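Local coordinates for protein putative polyketide cyclase (Bacillus cereus, PDB 3K0Z) that is of unknown function but belongs to the SnoaL-like family of the NTF2 clan and may act as a polyketide cyclase, at residues A[40-44]-A[56-60]; A[63-69]-A[137-142]. Numbering follows the deposited sequence.

Contact 1: A[40-44]-A[56-60]; sequences AQRFY and PQTVT
Residues 40-44 form a regular turn of the long helix 30-49, with Y44 N bonded to A40 O at 3.0 Å, while 56-60 passes from the loosely bonded end of helix 55-58 into strand 59-60. No direct hydrogen bond joins them. R42, m at chi1 and extended beyond, runs its aliphatic chain beside Q57, CD lying 3.9 Å from Q57 O and 4.1 Å from Q57 CB; one water then spans R42 NE (3.3 Å) and Q57 OE1 (2.9 Å). The amide nitrogen of Q57 is held by E53. Helix 30-49, which lies across the curved sheet of the NTF2-like fold, is flanked here by the 56-60 connection, tied through T58 and T60 to I137 of strand 136-144. T58 (CA 6.0 Å from R42 CA, chi1 m) is small and branched, suiting a site pressed against a helix: OG1, bonded back to L54 O, lies 3.1 Å from R42 CB, and CG2 3.4 Å from F43 N and 3.6 Å from F43 CB. Then V59, extended at -118/156, brings CG1 to 4.0 Å from F43 CE1; the t rotamer of F43 carries its ring there and onto I137.

Contact 2: A[63-69]-A[137-142]; sequences FFDHTLP and ITEDWH
Two histidine-carboxylate bonds dominate: H142 NE2 donates to D65 OD2 (2.6 Å) and H66 NE2 to E139 OE1 (2.7 Å). Both extend outward, H142 ND1 bonding E144 and E139 OE2 bonding H131. Strand 63-65 runs parallel to 137-142, at 3° and 4.7 Å between axes, pairing F64 with E139 and D65 with D140. The ladder is F64 N to T138 O (3.1 Å), D140 N to F64 O (3.1 Å) and H66 N to D140 O (2.9 Å). Past it D65 OD1 takes T67 N at 2.7 Å, an Asx turn, and T67, chi1 p, offers OG1 to H142 N (2.9 Å) in place of a backbone acceptor. H66, chi1 m, stacks offset on the five-membered ring of W141 (centroids 4.4 Å, planes 12°); the indole also makes a cation-pi contact with R110 of the second subunit. F63, chi1 t, sets CE1 3.9 Å from I137 CG2. On the face bearing D65 and D140, their OD1 atoms lie 3.5 Å apart; such buried closeness suggests that one acid may be protonated or that H142 offsets the charge, consistent with an NTF2-like polar pocket.

How the contacts relate
Both contacts engage strand 136-144, next to the edge strand 63-65: contact 1 reaches its I137 end, and contact 2 runs on along it. Contact 1 is the more buried, pairing helix 30-49 with the 56-60 segment through methyl groups, a phenyl ring and, at its outer end, water; contact 2 is partly exposed, adds the last strand of the sheet, and relies on backbone bonds and charged or aromatic side chains. They meet at I137, which has probable backbone hydrogen bonds to T58 and T60. F43, V59, I137 and F63 form an apolar end, succeeded by polar pairs from E139 and D140 onward, although F43 also packs on D140. Contact 2 alone reaches the second subunit.

Contact 1: A[40-44]-A[56-60]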
ATOM      1  N   ALA A  40      12.109  -7.872  -5.814  1.00 19.96           N
ATOM      2  CA  ALA A  40      10.683  -8.044  -5.463  1.00 19.64           C
ATOM      3  C   ALA A  40      10.277  -9.481  -5.646  1.00 21.39           C
ATOM      4  O   ALA A  40       9.625 -10.021  -4.786  1.00 16.82           O
ATOM      5  CB  ALA A  40       9.821  -7.157  -6.311  1.00 19.06           C
ATOM      6  N   GLN A  41      10.681 -10.111  -6.756  1.00 21.38           N
ATOM      7  CA  GLN A  41      10.317 -11.494  -6.994  1.00 21.73           C
ATOM      8  C   GLN A  41      10.855 -12.422  -5.891  1.00 18.37           C
ATOM      9  O   GLN A  41      10.134 -13.313  -5.410  1.00 20.79           O
ATOM     10  CB  GLN A  41      10.811 -11.957  -8.339  1.00 20.69           C
ATOM     11  CG  GLN A  41      10.027 -11.472  -9.528  1.00 19.88           C
ATOM     12  CD  GLN A  41      10.438 -12.210 -10.765  1.00 23.89           C
ATOM     13  OE1 GLN A  41      11.374 -11.803 -11.496  1.00 21.97           O
ATOM     14  NE2 GLN A  41       9.730 -13.303 -11.044  1.00 19.48           N
ATOM     15  N   ARG A  42      12.104 -12.198  -5.475  1.00 21.54           N
ATOM     16  CA  ARG A  42      12.724 -13.031  -4.439  1.00 18.10           C
ATOM     17  C   ARG A  42      12.065 -12.791  -3.111  1.00 17.49           C
ATOM     18  O   ARG A  42      11.929 -13.697  -2.337  1.00 17.38           O
ATOM     19  CB  ARG A  42      14.217 -12.752  -4.285  1.00 20.32           C
ATOM     20  CG  ARG A  42      15.068 -13.222  -5.442  1.00 22.28           C
ATOM     21  CD  ARG A  42      16.559 -13.129  -5.155  1.00 24.02           C
ATOM     22  NE  ARG A  42      17.370 -13.445  -6.345  1.00 27.98           N
ATOM     23  CZ  ARG A  42      17.805 -12.546  -7.242  1.00 26.52           C
ATOM     24  NH1 ARG A  42      17.591 -11.241  -7.110  1.00 37.74           N
ATOM     25  NH2 ARG A  42      18.523 -12.960  -8.272  1.00 38.39           N
ATOM     26  N   PHE A  43      11.707 -11.549  -2.824  1.00 17.99           N
ATOM     27  CA  PHE A  43      11.047 -11.206  -1.597  1.00 18.42           C
ATOM     28  C   PHE A  43       9.688 -11.914  -1.533  1.00 20.06           C
ATOM     29  O   PHE A  43       9.362 -12.523  -0.503  1.00 16.78           O
ATOM     30  CB  PHE A  43      10.884  -9.671  -1.468  1.00 17.98           C
ATOM     31  CG  PHE A  43      10.550  -9.188  -0.063  1.00 22.41           C
ATOM     32  CD1 PHE A  43      11.391  -9.462   1.014  1.00 22.40           C
ATOM     33  CD2 PHE A  43       9.445  -8.372   0.159  1.00 20.94           C
ATOM     34  CE1 PHE A  43      11.080  -8.981   2.299  1.00 21.89           C
ATOM     35  CE2 PHE A  43       9.184  -7.854   1.442  1.00 19.64           C
ATOM     36  CZ  PHE A  43       9.994  -8.168   2.487  1.00 22.80           C
ATOM     37  N   TYR A  44       8.898 -11.872  -2.606  1.00 19.68           N
ATOM     38  CA  TYR A  44       7.603 -12.591  -2.566  1.00 17.83           C
ATOM     39  C   TYR A  44       7.749 -14.120  -2.739  1.00 17.46           C
ATOM     40  O   TYR A  44       6.886 -14.852  -2.251  1.00 18.25           O
ATOM     41  CB  TYR A  44       6.502 -11.922  -3.418  1.00 21.77           C
ATOM     42  CG  TYR A  44       6.381 -10.507  -2.912  1.00 19.38           C
ATOM     43  CD1 TYR A  44       5.868 -10.252  -1.645  1.00 18.05           C
ATOM     44  CD2 TYR A  44       6.916  -9.453  -3.626  1.00 23.17           C
ATOM     45  CE1 TYR A  44       5.890  -8.974  -1.081  1.00 18.93           C
ATOM     46  CE2 TYR A  44       6.900  -8.153  -3.093  1.00 17.65           C
ATOM     47  CZ  TYR A  44       6.387  -7.936  -1.821  1.00 19.31           C
ATOM     48  OH  TYR A  44       6.413  -6.683  -1.290  1.00 25.05           O
ATOM     49  N   PRO A  56      19.297 -13.550   2.494  1.00 20.90           N
ATOM     50  CA  PRO A  56      20.472 -12.793   2.148  1.00 21.10           C
ATOM     51  C   PRO A  56      20.640 -12.474   0.657  1.00 21.14           C
ATOM     52  O   PRO A  56      21.509 -11.672   0.305  1.00 19.87           O
ATOM     53  CB  PRO A  56      21.621 -13.684   2.636  1.00 22.88           C
ATOM     54  CG  PRO A  56      21.048 -15.011   2.851  1.00 23.55           C
ATOM     55  CD  PRO A  56      19.608 -14.886   3.017  1.00 20.12           C
ATOM     56  N   GLN A  57      19.858 -13.093  -0.226  1.00 18.70           N
ATOM     57  CA  GLN A  57      19.951 -12.721  -1.625  1.00 19.01           C
ATOM     58  C   GLN A  57      19.009 -11.561  -1.934  1.00 21.30           C
ATOM     59  O   GLN A  57      19.033 -11.028  -3.041  1.00 20.77           O
ATOM     60  CB  GLN A  57      19.602 -13.902  -2.522  1.00 20.28           C
ATOM     61  CG  GLN A  57      20.512 -15.132  -2.322  1.00 19.60           C
ATOM     62  CD  GLN A  57      20.039 -16.308  -3.133  1.00 18.17           C
ATOM     63  OE1 GLN A  57      20.196 -16.324  -4.336  1.00 17.75           O
ATOM     64  NE2 GLN A  57      19.479 -17.323  -2.464  1.00 23.96           N
ATOM     65  N   THR A  58      18.166 -11.188  -0.965  1.00 21.91           N
ATOM     66  CA  THR A  58      17.036 -10.283  -1.232  1.00 20.70           C
ATOM     67  C   THR A  58      17.074  -8.983  -0.438  1.00 20.54           C
ATOM     68  O   THR A  58      16.782  -7.910  -1.000  1.00 17.45           O
ATOM     69  CB  THR A  58      15.719 -10.995  -0.933  1.00 19.86           C
ATOM     70  OG1 THR A  58      15.702 -12.278  -1.577  1.00 23.61           O
ATOM     71  CG2 THR A  58      14.497 -10.143  -1.389  1.00 21.59           C
ATOM     72  N   VAL A  59      17.411  -9.080   0.846  1.00 18.33           N
ATOM     73  CA  VAL A  59      17.487  -7.928   1.727  1.00 20.41           C
ATOM     74  C   VAL A  59      18.903  -7.730   2.265  1.00 20.85           C
ATOM     75  O   VAL A  59      19.678  -8.669   2.312  1.00 18.71           O
ATOM     76  CB  VAL A  59      16.414  -7.991   2.876  1.00 21.40           C
ATOM     77  CG1 VAL A  59      15.017  -8.338   2.278  1.00 17.19           C
ATOM     78  CG2 VAL A  59      16.798  -9.020   3.966  1.00 15.70           C
ATOM     79  N   THR A  60      19.235  -6.502   2.654  1.00 21.58           N
ATOM     80  CA  THR A  60      20.549  -6.206   3.203  1.00 22.17           C
ATOM     81  C   THR A  60      20.576  -6.685   4.643  1.00 22.91           C
ATOM     82  O   THR A  60      19.538  -6.869   5.285  1.00 21.32           O
ATOM     83  CB  THR A  60      20.869  -4.716   3.169  1.00 24.90           C
ATOM     84  OG1 THR A  60      19.910  -4.018   3.954  1.00 23.71           O
ATOM     85  CG2 THR A  60      20.866  -4.209   1.739  1.00 23.26           C
TER
HETATM   86  O   HOH W   1      17.862 -16.645  -5.960  1.00 24.30           O
HETATM   87  O   HOH W   2      17.729  -9.696  -4.847  1.00 29.97           O

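Contact 2: A[63-69]-A[137-142]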
ATOM      1  N   PHE A  63      18.479  -4.735   7.076  1.00 19.97           N
ATOM      2  CA  PHE A  63      17.077  -4.526   6.679  1.00 20.47           C
ATOM      3  C   PHE A  63      16.193  -4.046   7.834  1.00 18.67           C
ATOM      4  O   PHE A  63      16.265  -4.596   8.930  1.00 17.25           O
ATOM      5  CB  PHE A  63      16.515  -5.820   6.107  1.00 19.01           C
ATOM      6  CG  PHE A  63      15.015  -5.801   5.913  1.00 21.82           C
ATOM      7  CD1 PHE A  63      14.441  -5.217   4.802  1.00 20.98           C
ATOM      8  CD2 PHE A  63      14.177  -6.334   6.872  1.00 19.47           C
ATOM      9  CE1 PHE A  63      13.024  -5.197   4.645  1.00 19.03           C
ATOM     10  CE2 PHE A  63      12.764  -6.299   6.727  1.00 20.54           C
ATOM     11  CZ  PHE A  63      12.216  -5.726   5.628  1.00 21.48           C
ATOM     12  N   PHE A  64      15.364  -3.036   7.583  1.00 16.56           N
ATOM     13  CA  PHE A  64      14.575  -2.409   8.628  1.00 17.95           C
ATOM     14  C   PHE A  64      13.112  -2.213   8.168  1.00 19.25           C
ATOM     15  O   PHE A  64      12.826  -1.597   7.114  1.00 19.56           O
ATOM     16  CB  PHE A  64      15.218  -1.073   9.003  1.00 20.77           C
ATOM     17  CG  PHE A  64      14.634  -0.454  10.222  1.00 17.80           C
ATOM     18  CD1 PHE A  64      13.507   0.325  10.142  1.00 24.03           C
ATOM     19  CD2 PHE A  64      15.211  -0.650  11.445  1.00 19.50           C
ATOM     20  CE1 PHE A  64      12.956   0.882  11.268  1.00 22.04           C
ATOM     21  CE2 PHE A  64      14.660  -0.093  12.571  1.00 20.44           C
ATOM     22  CZ  PHE A  64      13.534   0.669  12.473  1.00 22.00           C
ATOM     23  N   ASP A  65      12.203  -2.783   8.942  1.00 19.53           N
ATOM     24  CA  ASP A  65      10.771  -2.658   8.699  1.00 19.77           C
ATOM     25  C   ASP A  65      10.289  -1.445   9.494  1.00 18.07           C
ATOM     26  O   ASP A  65      10.337  -1.420  10.739  1.00 18.50           O
ATOM     27  CB  ASP A  65      10.060  -3.963   9.128  1.00 19.91           C
ATOM     28  CG  ASP A  65       8.571  -3.947   8.866  1.00 27.14           C
ATOM     29  OD1 ASP A  65       8.075  -2.873   8.502  1.00 19.42           O
ATOM     30  OD2 ASP A  65       7.904  -5.013   9.027  1.00 21.90           O
ATOM     31  N   HIS A  66       9.851  -0.420   8.778  1.00 18.59           N
ATOM     32  CA  HIS A  66       9.278   0.754   9.405  1.00 19.63           C
ATOM     33  C   HIS A  66       7.883   0.570   9.949  1.00 23.24           C
ATOM     34  O   HIS A  66       7.397   1.455  10.641  1.00 21.95           O
ATOM     35  CB  HIS A  66       9.243   1.907   8.401  1.00 19.56           C
ATOM     36  CG  HIS A  66      10.600   2.361   7.998  1.00 16.01           C
ATOM     37  ND1 HIS A  66      11.369   3.156   8.807  1.00 22.70           N
ATOM     38  CD2 HIS A  66      11.342   2.102   6.901  1.00 22.73           C
ATOM     39  CE1 HIS A  66      12.526   3.385   8.215  1.00 25.25           C
ATOM     40  NE2 HIS A  66      12.536   2.757   7.057  1.00 18.28           N
ATOM     41  N   THR A  67       7.226  -0.550   9.638  1.00 22.31           N
ATOM     42  CA  THR A  67       5.828  -0.745  10.016  1.00 20.31           C
ATOM     43  C   THR A  67       5.664  -2.172  10.579  1.00 21.20           C
ATOM     44  O   THR A  67       4.933  -2.995  10.056  1.00 21.97           O
ATOM     45  CB  THR A  67       4.964  -0.536   8.772  1.00 21.62           C
ATOM     46  OG1 THR A  67       5.432  -1.405   7.736  1.00 16.59           O
ATOM     47  CG2 THR A  67       5.024   0.927   8.242  1.00 17.43           C
ATOM     48  N   LEU A  68       6.347  -2.425  11.685  1.00 21.81           N
ATOM     49  CA  LEU A  68       6.569  -3.770  12.164  1.00 23.81           C
ATOM     50  C   LEU A  68       5.314  -4.246  12.846  1.00 27.63           C
ATOM     51  O   LEU A  68       4.874  -3.584  13.766  1.00 29.88           O
ATOM     52  CB  LEU A  68       7.772  -3.696  13.099  1.00 25.66           C
ATOM     53  CG  LEU A  68       8.611  -4.871  13.506  1.00 28.03           C
ATOM     54  CD1 LEU A  68       9.244  -5.610  12.272  1.00 18.58           C
ATOM     55  CD2 LEU A  68       9.649  -4.325  14.504  1.00 19.91           C
ATOM     56  N   PRO A  69       4.672  -5.342  12.358  1.00 30.90           N
ATOM     57  CA  PRO A  69       3.502  -5.878  13.072  1.00 33.52           C
ATOM     58  C   PRO A  69       3.779  -6.166  14.552  1.00 34.63           C
ATOM     59  O   PRO A  69       4.932  -6.454  14.922  1.00 31.68           O
ATOM     60  CB  PRO A  69       3.199  -7.163  12.310  1.00 34.02           C
ATOM     61  CG  PRO A  69       3.683  -6.913  10.951  1.00 31.39           C
ATOM     62  CD  PRO A  69       4.936  -6.118  11.136  1.00 31.48           C
ATOM     63  N   ILE A 137      16.772  -4.986  -0.992  1.00 17.11           N
ATOM     64  CA  ILE A 137      15.792  -4.202  -0.261  1.00 17.59           C
ATOM     65  C   ILE A 137      16.443  -3.787   1.054  1.00 20.71           C
ATOM     66  O   ILE A 137      16.909  -4.659   1.823  1.00 18.93           O
ATOM     67  CB  ILE A 137      14.518  -5.040   0.011  1.00 19.44           C
ATOM     68  CG1 ILE A 137      13.855  -5.485  -1.320  1.00 19.78           C
ATOM     69  CG2 ILE A 137      13.554  -4.266   0.935  1.00 18.26           C
ATOM     70  CD1 ILE A 137      12.754  -6.607  -1.080  1.00 19.69           C
ATOM     71  N   THR A 138      16.501  -2.480   1.317  1.00 18.38           N
ATOM     72  CA  THR A 138      17.108  -1.989   2.553  1.00 18.35           C
ATOM     73  C   THR A 138      16.083  -1.740   3.672  1.00 20.91           C
ATOM     74  O   THR A 138      16.398  -1.837   4.862  1.00 20.58           O
ATOM     75  CB  THR A 138      17.877  -0.720   2.309  1.00 19.81           C
ATOM     76  OG1 THR A 138      16.981   0.321   1.912  1.00 15.11           O
ATOM     77  CG2 THR A 138      18.981  -0.952   1.270  1.00 16.96           C
ATOM     78  N   GLU A 139      14.864  -1.389   3.288  1.00 22.42           N
ATOM     79  CA  GLU A 139      13.824  -1.066   4.259  1.00 21.47           C
ATOM     80  C   GLU A 139      12.435  -1.147   3.586  1.00 20.22           C
ATOM     81  O   GLU A 139      12.315  -1.179   2.350  1.00 18.48           O
ATOM     82  CB  GLU A 139      14.050   0.328   4.885  1.00 23.38           C
ATOM     83  CG  GLU A 139      14.124   1.445   3.882  1.00 20.64           C
ATOM     84  CD  GLU A 139      14.592   2.804   4.454  1.00 20.48           C
ATOM     85  OE1 GLU A 139      14.776   2.964   5.652  1.00 28.88           O
ATOM     86  OE2 GLU A 139      14.730   3.742   3.684  1.00 26.29           O
ATOM     87  N   ASP A 140      11.385  -1.229   4.399  1.00 18.58           N
ATOM     88  CA  ASP A 140      10.072  -1.250   3.832  1.00 18.50           C
ATOM     89  C   ASP A 140       9.016  -0.692   4.755  1.00 18.74           C
ATOM     90  O   ASP A 140       9.255  -0.461   5.947  1.00 22.43           O
ATOM     91  CB  ASP A 140       9.710  -2.633   3.260  1.00 20.10           C
ATOM     92  CG  ASP A 140       9.369  -3.670   4.330  1.00 24.49           C
ATOM     93  OD1 ASP A 140       9.753  -3.470   5.472  1.00 23.65           O
ATOM     94  OD2 ASP A 140       8.699  -4.693   4.019  1.00 30.04           O
ATOM     95  N   TRP A 141       7.861  -0.479   4.145  1.00 15.95           N
ATOM     96  CA  TRP A 141       6.625  -0.017   4.762  1.00 17.89           C
ATOM     97  C   TRP A 141       5.555  -0.878   4.131  1.00 17.67           C
ATOM     98  O   TRP A 141       5.398  -0.892   2.914  1.00 21.08           O
ATOM     99  CB  TRP A 141       6.338   1.447   4.435  1.00 19.77           C
ATOM    100  CG  TRP A 141       7.384   2.415   4.821  1.00 15.53           C
ATOM    101  CD1 TRP A 141       7.374   3.253   5.911  1.00 20.89           C
ATOM    102  CD2 TRP A 141       8.563   2.771   4.062  1.00 20.50           C
ATOM    103  NE1 TRP A 141       8.467   4.054   5.876  1.00 15.92           N
ATOM    104  CE2 TRP A 141       9.212   3.784   4.758  1.00 19.32           C
ATOM    105  CE3 TRP A 141       9.102   2.338   2.855  1.00 20.72           C
ATOM    106  CZ2 TRP A 141      10.427   4.348   4.319  1.00 22.57           C
ATOM    107  CZ3 TRP A 141      10.302   2.899   2.410  1.00 20.64           C
ATOM    108  CH2 TRP A 141      10.958   3.873   3.159  1.00 20.00           C
ATOM    109  N   HIS A 142       4.773  -1.581   4.944  1.00 21.90           N
ATOM    110  CA  HIS A 142       3.844  -2.525   4.375  1.00 20.69           C
ATOM    111  C   HIS A 142       2.632  -2.684   5.263  1.00 20.53           C
ATOM    112  O   HIS A 142       2.652  -2.373   6.476  1.00 20.53           O
ATOM    113  CB  HIS A 142       4.557  -3.874   4.215  1.00 23.93           C
ATOM    114  CG  HIS A 142       4.950  -4.501   5.514  1.00 22.11           C
ATOM    115  ND1 HIS A 142       4.188  -5.468   6.133  1.00 21.66           N
ATOM    116  CD2 HIS A 142       6.015  -4.280   6.323  1.00 23.39           C
ATOM    117  CE1 HIS A 142       4.781  -5.838   7.253  1.00 23.88           C
ATOM    118  NE2 HIS A 142       5.887  -5.125   7.397  1.00 20.92           N
TER
HETATM  119  O   HOH W   3       2.347  -3.394   9.081  1.00 25.26           O